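Local coordinates for acyl-CoA thioester hydrolase HI0827 (Haemophilus influenzae Rd KW20, PDB 3BJK), which probably hydrolyses acyl-coenzyme A thioesters with broad substrate specificity, as a hexamer of hotdog-fold subunits arranged as a trimer of dimers, at residues V58-V63 and F119-V124. The protein carries 1 engineered substitution. Sequence-based numbering, arbitrary orientation.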
loop_
_atom_site.group_PDB
_atom_site.type_symbol
_atom_site.label_atom_id
_atom_site.label_comp_id
_atom_site.label_asym_id
_atom_site.label_seq_id
_atom_site.Cartn_x
_atom_site.Cartn_y
_atom_site.Cartn_z
ATOM N N VAL C 58 -22.203 -7.716 6.756
ATOM C CA VAL C 58 -22.765 -6.438 7.169
ATOM C C VAL C 58 -22.281 -5.362 6.223
ATOM O O VAL C 58 -21.279 -5.556 5.480
ATOM C CB VAL C 58 -22.369 -5.998 8.620
ATOM C CG1 VAL C 58 -22.865 -7.007 9.664
ATOM C CG2 VAL C 58 -20.861 -5.659 8.761
ATOM N N VAL C 59 -22.997 -4.233 6.233
ATOM C CA VAL C 59 -22.424 -2.963 5.710
ATOM C C VAL C 59 -22.461 -1.874 6.763
ATOM O O VAL C 59 -23.341 -1.836 7.625
ATOM C CB VAL C 59 -23.204 -2.392 4.460
ATOM C CG1 VAL C 59 -22.933 -3.213 3.227
ATOM C CG2 VAL C 59 -24.666 -2.293 4.750
ATOM N N THR C 60 -21.519 -0.966 6.696
ATOM C CA THR C 60 -21.562 0.243 7.544
ATOM C C THR C 60 -22.569 1.198 6.887
ATOM O O THR C 60 -22.505 1.426 5.672
ATOM C CB THR C 60 -20.165 0.900 7.643
ATOM O OG1 THR C 60 -19.185 -0.089 7.919
ATOM C CG2 THR C 60 -20.108 1.852 8.699
ATOM N N VAL C 61 -23.535 1.706 7.643
ATOM C CA VAL C 61 -24.437 2.727 7.115
ATOM C C VAL C 61 -24.200 4.144 7.712
ATOM O O VAL C 61 -24.525 5.151 7.062
ATOM C CB VAL C 61 -25.868 2.319 7.350
ATOM C CG1 VAL C 61 -26.132 0.954 6.599
ATOM C CG2 VAL C 61 -26.199 2.235 8.878
ATOM N N ALA C 62 -23.691 4.207 8.940
ATOM C CA ALA C 62 -23.464 5.494 9.620
ATOM C C ALA C 62 -22.366 5.448 10.638
ATOM O O ALA C 62 -22.061 4.404 11.224
ATOM C CB ALA C 62 -24.758 5.970 10.326
ATOM N N VAL C 63 -21.752 6.613 10.834
ATOM C CA VAL C 63 -20.905 6.858 11.987
ATOM C C VAL C 63 -21.400 8.201 12.553
ATOM O O VAL C 63 -21.100 9.260 12.037
ATOM C CB VAL C 63 -19.419 6.972 11.649
ATOM C CG1 VAL C 63 -18.638 7.018 12.934
ATOM C CG2 VAL C 63 -18.948 5.822 10.788
ATOM N N PHE C 119 -20.507 3.579 15.558
ATOM C CA PHE C 119 -20.781 3.036 14.230
ATOM C C PHE C 119 -22.117 2.375 14.259
ATOM O O PHE C 119 -22.498 1.799 15.269
ATOM C CB PHE C 119 -19.775 1.939 13.845
ATOM C CG PHE C 119 -18.448 2.466 13.335
ATOM C CD1 PHE C 119 -17.490 2.963 14.209
ATOM C CD2 PHE C 119 -18.142 2.399 11.990
ATOM C CE1 PHE C 119 -16.305 3.468 13.712
ATOM C CE2 PHE C 119 -16.997 2.864 11.518
ATOM C CZ PHE C 119 -16.057 3.406 12.372
ATOM N N THR C 120 -22.795 2.429 13.132
ATOM C CA THR C 120 -23.987 1.619 12.857
ATOM C C THR C 120 -23.769 0.755 11.591
ATOM O O THR C 120 -23.448 1.252 10.495
ATOM C CB THR C 120 -25.266 2.499 12.659
ATOM O OG1 THR C 120 -25.333 3.511 13.672
ATOM C CG2 THR C 120 -26.518 1.636 12.592
ATOM N N PHE C 121 -24.033 -0.533 11.752
ATOM C CA PHE C 121 -23.923 -1.510 10.694
ATOM C C PHE C 121 -25.276 -2.101 10.413
ATOM O O PHE C 121 -26.140 -2.091 11.264
ATOM C CB PHE C 121 -23.020 -2.660 11.156
ATOM C CG PHE C 121 -21.655 -2.208 11.560
ATOM C CD1 PHE C 121 -20.645 -2.097 10.609
ATOM C CD2 PHE C 121 -21.400 -1.833 12.854
ATOM C CE1 PHE C 121 -19.410 -1.673 10.933
ATOM C CE2 PHE C 121 -20.124 -1.371 13.200
ATOM C CZ PHE C 121 -19.127 -1.313 12.227
ATOM N N VAL C 122 -25.450 -2.623 9.206
ATOM C CA VAL C 122 -26.655 -3.327 8.849
ATOM C C VAL C 122 -26.262 -4.681 8.236
ATOM O O VAL C 122 -25.404 -4.743 7.366
ATOM C CB VAL C 122 -27.544 -2.475 7.898
ATOM C CG1 VAL C 122 -28.764 -3.252 7.449
ATOM C CG2 VAL C 122 -27.943 -1.180 8.620
ATOM N N ALA C 123 -26.829 -5.735 8.792
ATOM C CA ALA C 123 -26.779 -7.072 8.240
ATOM C C ALA C 123 -27.378 -7.131 6.809
ATOM O O ALA C 123 -28.462 -6.613 6.552
ATOM C CB ALA C 123 -27.542 -8.006 9.161
ATOM N N VAL C 124 -26.626 -7.744 5.889
ATOM C CA VAL C 124 -26.958 -7.798 4.477
ATOM C C VAL C 124 -26.788 -9.214 3.922
ATOM O O VAL C 124 -26.029 -10.023 4.455
ATOM C CB VAL C 124 -26.113 -6.824 3.592
ATOM C CG1 VAL C 124 -26.462 -5.373 3.908
ATOM C CG2 VAL C 124 -24.616 -7.042 3.707
#
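V58 and A123 face each other as a non-hydrogen-bonded antiparallel pair, and V58 CG2 slants across to CD1 of the F121 ring at 4.0 Å. One residue on, V59 and V122 form the hydrogen-bonded pair, each N-H given to the other's carbonyl, with V59 N 2.7 Å from V122 O. Here the side chains have moved to the other face of the sheet, where V59 CG2 runs crosswise into V124 CG1 at 3.7 Å. T60 returns to the face of the phenylalanines, where it and F121 run next to each other in the same direction. Its chi1 of -47° sets OG1 beside the backbone N, 3.4 Å from F121 CE1, and turns CG2 anti to that N, at the edge of the F119 ring and in its plane.

Strand 58-68 is the outermost of this chain's own antiparallel hotdog sheet, next to 111-123, and the phenylalanine-bearing face packs on the long helix 35-54: F119 touches M42 there, and F121 touches A47 and A50. At V61 a classic beta bulge illustrates how one extra residue shifts the register while two strands stay paired. V61 and A62 together face T120, whose carbonyl oxygen takes a bond from V61 N at 2.9 Å and a weak one from A62 N at 3.3 Å. The backbone of V61, with psi -28°, departs from extended geometry, and its CG1 is pressed against V122 CG2 at 3.5 Å, tighter than usual for two methyls. A62 O then accepts the N-H of T120 with an angle of 172° at the hydrogen. V63, back on the phenylalanine face, lays CG2 over the F119 ring in a CH-pi contact, 4.0 Å from the centroid and nearer the CE2/CD2 side than the middle; its backbone also pairs with a strand of the second subunit, carrying the sheet across the interface.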